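Long-range contact in maltose-binding protein MalE1 (Thermotoga maritima, PDB 6DTU), which binds maltotetraose and, as a periplasmic solute-binding protein, probably delivers malto-oligosaccharides for transport into the cell: residues N180-K194 with V358-K370. Numbering follows the deposited sequence.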
loop_
_atom_site.group_PDB
_atom_site.type_symbol
_atom_site.label_atom_id
_atom_site.label_comp_id
_atom_site.label_asym_id
_atom_site.label_seq_id
_atom_site.Cartn_x
_atom_site.Cartn_y
_atom_site.Cartn_z
ATOM N N ASN A 180 -15.613 -15.052 -8.822
ATOM C CA ASN A 180 -15.538 -15.989 -9.934
ATOM C C ASN A 180 -15.350 -15.299 -11.273
ATOM O O ASN A 180 -15.230 -15.980 -12.295
ATOM C CB ASN A 180 -16.775 -16.885 -9.966
ATOM C CG ASN A 180 -16.747 -17.932 -8.888
ATOM O OD1 ASN A 180 -17.044 -17.654 -7.728
ATOM N ND2 ASN A 180 -16.386 -19.151 -9.261
ATOM N N ASP A 181 -15.292 -13.973 -11.288
ATOM C CA ASP A 181 -15.115 -13.187 -12.503
ATOM C C ASP A 181 -13.842 -12.378 -12.312
ATOM O O ASP A 181 -13.858 -11.305 -11.710
ATOM C CB ASP A 181 -16.344 -12.319 -12.764
ATOM C CG ASP A 181 -16.230 -11.487 -14.036
ATOM O OD1 ASP A 181 -15.116 -11.292 -14.558
ATOM O OD2 ASP A 181 -17.271 -11.014 -14.515
ATOM N N ILE A 182 -12.740 -12.901 -12.836
ATOM C CA ILE A 182 -11.424 -12.300 -12.660
ATOM C C ILE A 182 -11.036 -11.583 -13.949
ATOM O O ILE A 182 -11.179 -12.143 -15.039
ATOM C CB ILE A 182 -10.392 -13.367 -12.257
ATOM C CG1 ILE A 182 -10.789 -13.997 -10.921
ATOM C CG2 ILE A 182 -8.996 -12.770 -12.139
ATOM C CD1 ILE A 182 -9.856 -15.118 -10.503
ATOM N N GLY A 183 -10.556 -10.336 -13.834
ATOM C CA GLY A 183 -10.259 -9.561 -15.030
ATOM C C GLY A 183 -8.797 -9.214 -15.237
ATOM O O GLY A 183 -8.456 -8.242 -15.925
ATOM N N LEU A 184 -7.911 -10.018 -14.677
ATOM C CA LEU A 184 -6.488 -9.740 -14.751
ATOM C C LEU A 184 -5.837 -10.291 -16.011
ATOM O O LEU A 184 -4.610 -10.221 -16.137
ATOM C CB LEU A 184 -5.791 -10.271 -13.496
ATOM C CG LEU A 184 -6.286 -9.584 -12.231
ATOM C CD1 LEU A 184 -5.722 -10.313 -11.027
ATOM C CD2 LEU A 184 -5.869 -8.129 -12.213
ATOM N N ALA A 185 -6.621 -10.879 -16.921
ATOM C CA ALA A 185 -6.127 -11.271 -18.235
ATOM C C ALA A 185 -7.087 -10.845 -19.337
ATOM O O ALA A 185 -7.063 -11.428 -20.425
ATOM C CB ALA A 185 -5.842 -12.772 -18.332
ATOM N N ASN A 186 -7.942 -9.859 -19.073
ATOM C CA ASN A 186 -8.782 -9.322 -20.133
ATOM C C ASN A 186 -7.945 -8.414 -21.034
ATOM O O ASN A 186 -6.751 -8.211 -20.811
ATOM C CB ASN A 186 -10.070 -8.701 -19.575
ATOM C CG ASN A 186 -9.847 -7.403 -18.811
ATOM O OD1 ASN A 186 -8.784 -6.775 -18.874
ATOM N ND2 ASN A 186 -10.879 -6.982 -18.094
ATOM N N GLU A 187 -8.561 -7.862 -22.074
ATOM C CA GLU A 187 -7.759 -7.105 -23.030
ATOM C C GLU A 187 -7.183 -5.837 -22.413
ATOM O O GLU A 187 -6.095 -5.401 -22.804
ATOM C CB GLU A 187 -8.537 -6.849 -24.324
ATOM C CG GLU A 187 -8.917 -8.129 -25.083
ATOM C CD GLU A 187 -7.722 -9.020 -25.429
ATOM O OE1 GLU A 187 -6.721 -8.517 -25.994
ATOM O OE2 GLU A 187 -7.789 -10.237 -25.139
ATOM N N GLY A 188 -7.860 -5.257 -21.424
ATOM C CA GLY A 188 -7.295 -4.110 -20.740
ATOM C C GLY A 188 -6.078 -4.473 -19.915
ATOM O O GLY A 188 -5.083 -3.744 -19.911
ATOM N N ALA A 189 -6.142 -5.592 -19.187
ATOM C CA ALA A 189 -4.980 -6.019 -18.425
ATOM C C ALA A 189 -3.808 -6.272 -19.351
ATOM O O ALA A 189 -2.664 -5.916 -19.043
ATOM C CB ALA A 189 -5.310 -7.295 -17.651
ATOM N N ILE A 190 -4.088 -6.874 -20.507
ATOM C CA ILE A 190 -3.037 -7.174 -21.469
ATOM C C ILE A 190 -2.409 -5.896 -21.994
ATOM O O ILE A 190 -1.184 -5.790 -22.087
ATOM C CB ILE A 190 -3.590 -8.064 -22.591
ATOM C CG1 ILE A 190 -3.871 -9.456 -22.030
ATOM C CG2 ILE A 190 -2.617 -8.102 -23.773
ATOM C CD1 ILE A 190 -4.654 -10.376 -22.968
ATOM N N LYS A 191 -3.234 -4.890 -22.303
ATOM C CA LYS A 191 -2.701 -3.622 -22.789
ATOM C C LYS A 191 -1.863 -2.927 -21.717
ATOM O O LYS A 191 -0.809 -2.345 -22.015
ATOM C CB LYS A 191 -3.852 -2.722 -23.242
ATOM C CG LYS A 191 -3.408 -1.520 -24.057
ATOM C CD LYS A 191 -4.559 -0.946 -24.876
ATOM C CE LYS A 191 -4.049 0.096 -25.877
ATOM N NZ LYS A 191 -5.162 0.977 -26.328
ATOM N N GLY A 192 -2.295 -3.018 -20.458
ATOM C CA GLY A 192 -1.530 -2.420 -19.376
ATOM C C GLY A 192 -0.197 -3.105 -19.142
ATOM O O GLY A 192 0.815 -2.447 -18.892
ATOM N N VAL A 193 -0.176 -4.437 -19.188
ATOM C CA VAL A 193 1.097 -5.134 -19.017
ATOM C C VAL A 193 1.964 -4.983 -20.264
ATOM O O VAL A 193 3.198 -5.033 -20.183
ATOM C CB VAL A 193 0.836 -6.601 -18.621
ATOM C CG1 VAL A 193 2.133 -7.381 -18.472
ATOM C CG2 VAL A 193 0.063 -6.662 -17.291
ATOM N N LYS A 194 1.345 -4.771 -21.425
ATOM C CA LYS A 194 2.137 -4.453 -22.610
ATOM C C LYS A 194 2.813 -3.099 -22.486
ATOM O O LYS A 194 3.892 -2.903 -23.054
ATOM C CB LYS A 194 1.292 -4.548 -23.879
ATOM C CG LYS A 194 1.026 -5.984 -24.298
ATOM C CD LYS A 194 0.351 -6.014 -25.656
ATOM C CE LYS A 194 0.130 -7.446 -26.132
ATOM N NZ LYS A 194 1.351 -8.292 -26.015
ATOM N N VAL A 358 2.840 -11.557 -22.904
ATOM C CA VAL A 358 1.947 -10.984 -21.900
ATOM C C VAL A 358 0.681 -11.817 -21.783
ATOM O O VAL A 358 0.211 -12.111 -20.678
ATOM C CB VAL A 358 1.639 -9.509 -22.223
ATOM C CG1 VAL A 358 0.505 -8.984 -21.334
ATOM C CG2 VAL A 358 2.884 -8.666 -22.049
ATOM N N GLU A 359 0.127 -12.233 -22.923
ATOM C CA GLU A 359 -1.152 -12.931 -22.923
ATOM C C GLU A 359 -1.031 -14.289 -22.249
ATOM O O GLU A 359 -1.925 -14.699 -21.499
ATOM C CB GLU A 359 -1.625 -13.109 -24.366
ATOM C CG GLU A 359 -1.957 -11.803 -25.075
ATOM C CD GLU A 359 -0.847 -11.272 -25.992
ATOM O OE1 GLU A 359 0.366 -11.499 -25.741
ATOM O OE2 GLU A 359 -1.217 -10.591 -26.969
ATOM N N GLU A 360 0.063 -15.004 -22.517
ATOM C CA GLU A 360 0.286 -16.293 -21.880
ATOM C C GLU A 360 0.527 -16.132 -20.390
ATOM O O GLU A 360 0.023 -16.920 -19.584
ATOM C CB GLU A 360 1.483 -16.985 -22.516
ATOM C CG GLU A 360 1.678 -18.430 -22.063
ATOM C CD GLU A 360 0.626 -19.398 -22.615
ATOM O OE1 GLU A 360 -0.258 -18.980 -23.404
ATOM O OE2 GLU A 360 0.689 -20.595 -22.253
ATOM N N ALA A 361 1.314 -15.130 -20.003
ATOM C CA ALA A 361 1.649 -14.992 -18.591
ATOM C C ALA A 361 0.406 -14.669 -17.780
ATOM O O ALA A 361 0.189 -15.239 -16.704
ATOM C CB ALA A 361 2.717 -13.925 -18.404
ATOM N N LEU A 362 -0.409 -13.733 -18.277
ATOM C CA LEU A 362 -1.612 -13.335 -17.549
ATOM C C LEU A 362 -2.654 -14.442 -17.571
ATOM O O LEU A 362 -3.309 -14.700 -16.556
ATOM C CB LEU A 362 -2.185 -12.041 -18.124
ATOM C CG LEU A 362 -1.330 -10.771 -17.975
ATOM C CD1 LEU A 362 -1.998 -9.570 -18.618
ATOM C CD2 LEU A 362 -1.035 -10.490 -16.495
ATOM N N LYS A 363 -2.793 -15.128 -18.710
ATOM C CA LYS A 363 -3.751 -16.225 -18.801
ATOM C C LYS A 363 -3.448 -17.283 -17.754
ATOM O O LYS A 363 -4.342 -17.730 -17.027
ATOM C CB LYS A 363 -3.703 -16.824 -20.208
ATOM C CG LYS A 363 -4.669 -17.976 -20.450
ATOM C CD LYS A 363 -4.644 -18.376 -21.920
ATOM C CE LYS A 363 -5.207 -19.757 -22.130
ATOM N NZ LYS A 363 -4.392 -20.514 -23.117
ATOM N N ASN A 364 -2.177 -17.680 -17.652
ATOM C CA ASN A 364 -1.794 -18.676 -16.662
ATOM C C ASN A 364 -1.990 -18.145 -15.248
ATOM O O ASN A 364 -2.377 -18.902 -14.348
ATOM C CB ASN A 364 -0.353 -19.136 -16.897
ATOM C CG ASN A 364 -0.211 -19.944 -18.171
ATOM O OD1 ASN A 364 -1.206 -20.344 -18.779
ATOM N ND2 ASN A 364 1.029 -20.217 -18.567
ATOM N N ALA A 365 -1.728 -16.849 -15.036
ATOM C CA ALA A 365 -1.939 -16.265 -13.709
ATOM C C ALA A 365 -3.391 -16.399 -13.267
ATOM O O ALA A 365 -3.670 -16.803 -12.134
ATOM C CB ALA A 365 -1.508 -14.794 -13.672
ATOM N N VAL A 366 -4.331 -16.085 -14.155
ATOM C CA VAL A 366 -5.745 -16.168 -13.806
ATOM C C VAL A 366 -6.176 -17.617 -13.559
ATOM O O VAL A 366 -6.962 -17.895 -12.641
ATOM C CB VAL A 366 -6.598 -15.439 -14.863
ATOM C CG1 VAL A 366 -8.070 -15.729 -14.684
ATOM C CG2 VAL A 366 -6.351 -13.927 -14.801
ATOM N N GLU A 367 -5.669 -18.571 -14.350
ATOM C CA GLU A 367 -5.985 -19.968 -14.061
ATOM C C GLU A 367 -5.427 -20.390 -12.708
ATOM O O GLU A 367 -6.061 -21.165 -11.980
ATOM C CB GLU A 367 -5.425 -20.888 -15.151
ATOM C CG GLU A 367 -5.737 -20.453 -16.574
ATOM C CD GLU A 367 -5.394 -21.509 -17.618
ATOM O OE1 GLU A 367 -6.106 -21.589 -18.642
ATOM O OE2 GLU A 367 -4.401 -22.247 -17.425
ATOM N N ARG A 368 -4.263 -19.861 -12.339
ATOM C CA ARG A 368 -3.710 -20.162 -11.029
ATOM C C ARG A 368 -4.565 -19.565 -9.923
ATOM O O ARG A 368 -4.891 -20.252 -8.953
ATOM C CB ARG A 368 -2.262 -19.680 -10.943
ATOM C CG ARG A 368 -1.631 -19.842 -9.584
ATOM C CD ARG A 368 -0.189 -19.360 -9.576
ATOM N NE ARG A 368 0.288 -19.058 -8.228
ATOM C CZ ARG A 368 1.521 -18.654 -7.958
ATOM N NH1 ARG A 368 2.389 -18.512 -8.946
ATOM N NH2 ARG A 368 1.884 -18.392 -6.712
ATOM N N ILE A 369 -4.995 -18.313 -10.087
ATOM C CA ILE A 369 -5.812 -17.661 -9.061
ATOM C C ILE A 369 -7.127 -18.404 -8.884
ATOM O O ILE A 369 -7.569 -18.666 -7.757
ATOM C CB ILE A 369 -6.057 -16.194 -9.441
ATOM C CG1 ILE A 369 -4.728 -15.440 -9.503
ATOM C CG2 ILE A 369 -7.001 -15.550 -8.449
ATOM C CD1 ILE A 369 -4.845 -14.057 -10.136
ATOM N N LYS A 370 -7.771 -18.750 -10.002
ATOM C CA LYS A 370 -9.063 -19.425 -9.952
ATOM C C LYS A 370 -8.946 -20.784 -9.273
ATOM O O LYS A 370 -9.756 -21.129 -8.405
ATOM C CB LYS A 370 -9.616 -19.595 -11.372
ATOM C CG LYS A 370 -10.014 -18.300 -12.050
ATOM C CD LYS A 370 -10.685 -18.526 -13.387
ATOM C CE LYS A 370 -12.134 -18.937 -13.189
ATOM N NZ LYS A 370 -12.963 -17.826 -12.598
HETATM O O HOH W 1 -14.633 -20.136 -11.808
HETATM O O HOH W 2 -12.815 -15.518 -14.338
#
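Val366 lays its CG2 methyl over one face of the peptide group joining Leu184 to Ala185, 3.7 Å from Ala185 N. Leu362 meets the same peptide at its oxygen. Its CB, CD1 and CD2 gather round Leu184 O, with CD2 at 3.6 Å. This carbonyl oxygen is buried against hydrocarbon and has no polar partner in the model. Ala185 CB rests on the backbone carbonyl of Leu362. The CA atoms of Ala185 and Leu362 are 5.0 Å apart.

The carboxylate of Glu359 is a second flat group in the contact. Lys194 approaches one face obliquely, from beyond the two oxygens, with CE 3.5 Å from OE2. The bend at Glu359 chi2 (99°) turns the carboxylate to meet it. Lys194 NZ stands above the carboxylate plane, 3.4 Å from OE1, in a salt bridge with only a weak hydrogen bond. Glu359 CG packs on Ile190 CD1.

Between helices 187-194 and 358-370, which cross at 127°, Val193 CB sits 3.6 Å from Val358 CG1. Leu362 CD1 fits among Ala189, Ile190 and Val193. At the far end, Ile182 CD1 touches Ile369 CG2 and Lys370 CG, both at 3.5 Å. A water accepts from Ile182 N and Lys370 NZ and bridges the strand to the helix.

The last helix of the chain, 358-374, packs across the end strand 181-183 of a three-stranded antiparallel sheet and the start of helix 187-201. This strand pairs with strand 168-173, where Ile182 touches Phe170. Leu184 and Ile369 reach on to helix 341-352, while Ala189 and Val193 pack against Ile162 of helix 155-164.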